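Local coordinates for rieske iron-sulfur protein soxF (Sulfolobus acidocaldarius, PDB 1JM1) that carries a Rieske-type [2Fe-2S] cluster and probably transfers electrons in the respiratory chain of this archaeon, at residues Y37-T40 and D41-C44; R178-P181 and Q182-L185. All coordinates share one frame; numbering follows the deposited sequence. Where two conformers were deposited one is given.

Interaction 1 of 2, residues Y37-T40 and D41-C44; sequences YPLT and DEPC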
loop_
_atom_site.group_PDB
_atom_site.type_symbol
_atom_site.label_atom_id
_atom_site.label_comp_id
_atom_site.label_asym_id
_atom_site.label_seq_id
_atom_site.Cartn_x
_atom_site.Cartn_y
_atom_site.Cartn_z
ATOM N N TYR A 37 -7.008 6.649 1.605
ATOM C CA TYR A 37 -6.272 7.757 1.013
ATOM C C TYR A 37 -6.309 7.653 -0.507
ATOM O O TYR A 37 -6.156 6.548 -1.028
ATOM C CB TYR A 37 -4.772 7.671 1.406
ATOM C CG TYR A 37 -3.924 8.780 0.820
ATOM C CD1 TYR A 37 -3.893 10.048 1.386
ATOM C CD2 TYR A 37 -3.174 8.548 -0.344
ATOM C CE1 TYR A 37 -3.143 11.062 0.821
ATOM C CE2 TYR A 37 -2.436 9.576 -0.904
ATOM C CZ TYR A 37 -2.431 10.841 -0.304
ATOM O OH TYR A 37 -1.680 11.813 -0.915
ATOM N N PRO A 38 -6.384 8.786 -1.224
ATOM C CA PRO A 38 -6.630 10.141 -0.730
ATOM C C PRO A 38 -8.038 10.452 -0.337
ATOM O O PRO A 38 -8.259 11.515 0.249
ATOM C CB PRO A 38 -6.136 11.025 -1.898
ATOM C CG PRO A 38 -6.438 10.156 -3.124
ATOM C CD PRO A 38 -6.092 8.778 -2.686
ATOM N N LEU A 39 -9.016 9.591 -0.670
ATOM C CA LEU A 39 -10.382 9.742 -0.322
ATOM C C LEU A 39 -10.810 8.709 0.667
ATOM O O LEU A 39 -10.243 7.609 0.743
ATOM C CB LEU A 39 -11.301 9.660 -1.565
ATOM C CG LEU A 39 -10.942 10.599 -2.741
ATOM C CD1 LEU A 39 -11.955 10.316 -3.841
ATOM C CD2 LEU A 39 -10.833 12.052 -2.383
ATOM N N THR A 40 -11.858 8.995 1.406
ATOM C CA THR A 40 -12.275 8.112 2.521
ATOM C C THR A 40 -12.631 6.803 2.084
ATOM O O THR A 40 -12.568 5.815 2.869
ATOM C CB THR A 40 -13.418 8.736 3.382
ATOM O OG1 THR A 40 -14.462 8.748 2.488
ATOM C CG2 THR A 40 -12.951 10.067 3.859
ATOM N N ASP A 41 -13.100 6.524 0.884
ATOM C CA ASP A 41 -13.506 5.167 0.421
ATOM C C ASP A 41 -12.469 4.350 -0.352
ATOM O O ASP A 41 -12.789 3.351 -1.031
ATOM C CB ASP A 41 -14.721 5.490 -0.600
ATOM C CG ASP A 41 -14.425 6.292 -1.900
ATOM O OD1 ASP A 41 -13.428 6.771 -2.533
ATOM O OD2 ASP A 41 -15.331 6.758 -2.792
ATOM N N GLU A 42 -11.222 4.745 -0.258
ATOM C CA GLU A 42 -10.092 4.140 -0.989
ATOM C C GLU A 42 -9.155 3.495 0.020
ATOM O O GLU A 42 -8.266 4.146 0.580
ATOM C CB GLU A 42 -9.365 5.186 -1.807
ATOM C CG GLU A 42 -10.189 5.729 -2.971
ATOM C CD GLU A 42 -9.585 6.943 -3.599
ATOM O OE1 GLU A 42 -8.906 7.742 -2.957
ATOM O OE2 GLU A 42 -9.795 7.099 -4.876
ATOM N N PRO A 43 -9.332 2.212 0.307
ATOM C CA PRO A 43 -8.545 1.596 1.358
ATOM C C PRO A 43 -7.107 1.343 0.939
ATOM O O PRO A 43 -6.852 0.976 -0.207
ATOM C CB PRO A 43 -9.311 0.270 1.630
ATOM C CG PRO A 43 -9.842 -0.068 0.281
ATOM C CD PRO A 43 -10.273 1.266 -0.330
ATOM N N CYS A 44 -6.207 1.509 1.899
ATOM C CA CYS A 44 -4.778 1.342 1.768
ATOM C C CYS A 44 -4.237 0.672 2.991
ATOM O O CYS A 44 -4.916 0.602 4.027
ATOM C CB CYS A 44 -4.103 2.730 1.623
ATOM S SG CYS A 44 -4.621 3.691 0.183
#
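The carboxylate of Glu42 meets the ring of Pro38 and the backbone of Leu39 through one oxygen: Leu39 N donates to Glu42 OE1 at 2.9 Å, reaching it on the anti side and 32° out of the carboxylate plane. Pro38 CD presses on the same oxygen, with 3.0 Å between Pro38 CD and Glu42 OE1. The Tyr37 ring is covered on one face by Pro38 CB, which sits 3.9 Å above the ring plane over its centre, an aromatic-on-proline packing that accompanies the cis peptide bond between them; the phenol OH is hydrogen-bonded to Pro11 O. Glu42 CG stands anti to its own carbonyl carbon (chi1 -68°), and the extended chain beyond carries the carboxylate back over the turn, where OE1 also packs on Leu39 CB. Leu39 to Glu42 is a type I beta turn, closed by Glu42 N to Leu39 O at 3.2 Å. A second backbone bond runs from Tyr37 N to Glu42 O at 3.0 Å. Cys44 SG rests 4.2 Å from Tyr37 CB. The stretch forms the loop of a beta-hairpin joining antiparallel strands 32-36 and 43-48, with Val151 of strand 151-155 packed against Tyr37 and Cys44.

Interaction 2 of 2, residues R178-P181 and Q182-L185; sequences RTTP and QDNL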
loop_
_atom_site.group_PDB
_atom_site.type_symbol
_atom_site.label_atom_id
_atom_site.label_comp_id
_atom_site.label_asym_id
_atom_site.label_seq_id
_atom_site.Cartn_x
_atom_site.Cartn_y
_atom_site.Cartn_z
ATOM N N ARG A 178 -9.681 5.608 -14.160
ATOM C CA ARG A 178 -8.571 6.283 -13.534
ATOM C C ARG A 178 -7.334 5.999 -14.374
ATOM O O ARG A 178 -6.872 4.871 -14.431
ATOM C CB ARG A 178 -8.382 5.815 -12.084
ATOM C CG ARG A 178 -9.620 5.909 -11.196
ATOM C CD ARG A 178 -9.295 5.370 -9.813
ATOM N NE ARG A 178 -10.444 5.146 -8.945
ATOM C CZ ARG A 178 -11.053 5.997 -8.131
ATOM N NH1 ARG A 178 -10.661 7.278 -8.107
ATOM N NH2 ARG A 178 -12.025 5.572 -7.363
ATOM N N THR A 179 -6.826 7.004 -15.055
ATOM C CA THR A 179 -5.734 6.803 -16.009
ATOM C C THR A 179 -4.462 7.551 -15.598
ATOM O O THR A 179 -3.466 7.465 -16.307
ATOM C CB THR A 179 -6.120 7.199 -17.441
ATOM O OG1 THR A 179 -6.432 8.542 -17.465
ATOM C CG2 THR A 179 -7.385 6.404 -17.841
ATOM N N THR A 180 -4.451 8.247 -14.538
ATOM C CA THR A 180 -3.274 8.950 -13.969
ATOM C C THR A 180 -3.353 8.756 -12.480
ATOM O O THR A 180 -4.426 8.516 -11.930
ATOM C CB THR A 180 -3.289 10.469 -14.262
ATOM O OG1 THR A 180 -4.371 11.031 -13.497
ATOM C CG2 THR A 180 -3.451 10.784 -15.713
ATOM N N PRO A 181 -2.230 8.930 -11.757
ATOM C CA PRO A 181 -2.331 8.850 -10.292
ATOM C C PRO A 181 -3.380 9.805 -9.715
ATOM O O PRO A 181 -4.132 9.446 -8.829
ATOM C CB PRO A 181 -0.902 9.201 -9.860
ATOM C CG PRO A 181 -0.049 8.724 -11.025
ATOM C CD PRO A 181 -0.856 9.103 -12.231
ATOM N N GLN A 182 -3.422 11.041 -10.248
ATOM C CA GLN A 182 -4.333 12.056 -9.721
ATOM C C GLN A 182 -5.783 11.733 -9.940
ATOM O O GLN A 182 -6.642 12.276 -9.227
ATOM C CB GLN A 182 -3.992 13.444 -10.317
ATOM C CG GLN A 182 -2.652 14.021 -9.822
ATOM C CD GLN A 182 -1.457 13.549 -10.647
ATOM O OE1 GLN A 182 -1.535 12.716 -11.526
ATOM N NE2 GLN A 182 -0.314 14.170 -10.343
ATOM N N ASP A 183 -6.106 10.792 -10.843
ATOM C CA ASP A 183 -7.480 10.300 -10.945
ATOM C C ASP A 183 -7.917 9.562 -9.681
ATOM O O ASP A 183 -9.111 9.274 -9.543
ATOM C CB ASP A 183 -7.661 9.485 -12.198
ATOM C CG ASP A 183 -7.695 10.319 -13.462
ATOM O OD1 ASP A 183 -7.881 11.577 -13.367
ATOM O OD2 ASP A 183 -7.541 9.685 -14.515
ATOM N N ASN A 184 -7.019 9.253 -8.776
ATOM C CA ASN A 184 -7.407 8.736 -7.464
ATOM C C ASN A 184 -8.161 9.779 -6.649
ATOM O O ASN A 184 -8.833 9.411 -5.680
ATOM C CB ASN A 184 -6.206 8.216 -6.716
ATOM C CG ASN A 184 -5.641 6.989 -7.366
ATOM O OD1 ASN A 184 -6.358 6.280 -8.074
ATOM N ND2 ASN A 184 -4.370 6.679 -7.101
ATOM N N LEU A 185 -8.089 11.030 -7.041
ATOM C CA LEU A 185 -8.862 12.096 -6.382
ATOM C C LEU A 185 -10.287 12.151 -6.856
ATOM O O LEU A 185 -11.071 12.938 -6.308
ATOM C CB LEU A 185 -8.150 13.450 -6.603
ATOM C CG LEU A 185 -6.719 13.519 -6.021
ATOM C CD1 LEU A 185 -5.995 14.733 -6.600
ATOM C CD2 LEU A 185 -6.753 13.559 -4.512
HETATM O O HOH W 1 -7.745 11.098 -16.742
HETATM O O HOH W 2 -5.959 13.146 -14.612
#
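Asp183 reaches back to Thr179 and Thr180 with its carboxylate, and side-chain-to-backbone bonds dominate the contact. Thr179 N donates to Asp183 OD2 at 2.8 Å, almost straight at 168° and on the anti lone pair. A weak bond from Thr180 N goes to the same oxygen. In return Asp183 N donates to Thr180 OG1 at 3.2 Å, which the threonine offers because OG1 lies between its backbone N and carbonyl carbon (chi1 69°). This exchange between Thr180 and Asp183 follows the pattern of a capping box at the start of a 3-10 segment, with one half of it weak. Backbone bonds of the i to i+3 kind supply the turn itself: Asp183 N to Thr180 O at 3.0 Å and Asn184 N to Pro181 O at 2.9 Å. Water adds two bridges. One water donates to Asp183 OD2 at 2.6 Å and also bonds Thr179 OG1; the other links Asp183 OD1 to Thr180 OG1. Arg178 supplies the cationic part, but it grips a carbonyl: NH1 donates to Asp183 O at 2.9 Å, with that oxygen only 9° out of the guanidinium plane, and also to Leu186 O. Apolar packing is slight, chiefly Arg178 CB on Asp183 CB at 3.7 Å. The segment lies in the long loop between strands 161-167 and 202-203; Asn184 OD1 ties it to Tyr171 N, Gln182 NE2 to Ala8 O, and Arg178 makes a cation-pi contact with Tyr191.

How the interactions relate
Both contacts are local turns, partly buried and away from the cluster, with centres about 12 Å apart. Interaction 1 closes a hairpin within a sheet, its centre about 11 Å from that of the chain; interaction 2 shapes a loop farther out, at about 16 Å, and uses water. In each, an acidic side chain folds back onto backbone N-H groups, one in 37-44 and two in 178-185. They meet at Glu42: its OE2 forms a long, weak salt bridge to Arg178 NH1 and lies 2.6 Å from Asn184 O, a closeness that might mean the carboxyl carries a proton. Pro38 also packs against Leu185, CG to CD2 3.7 Å.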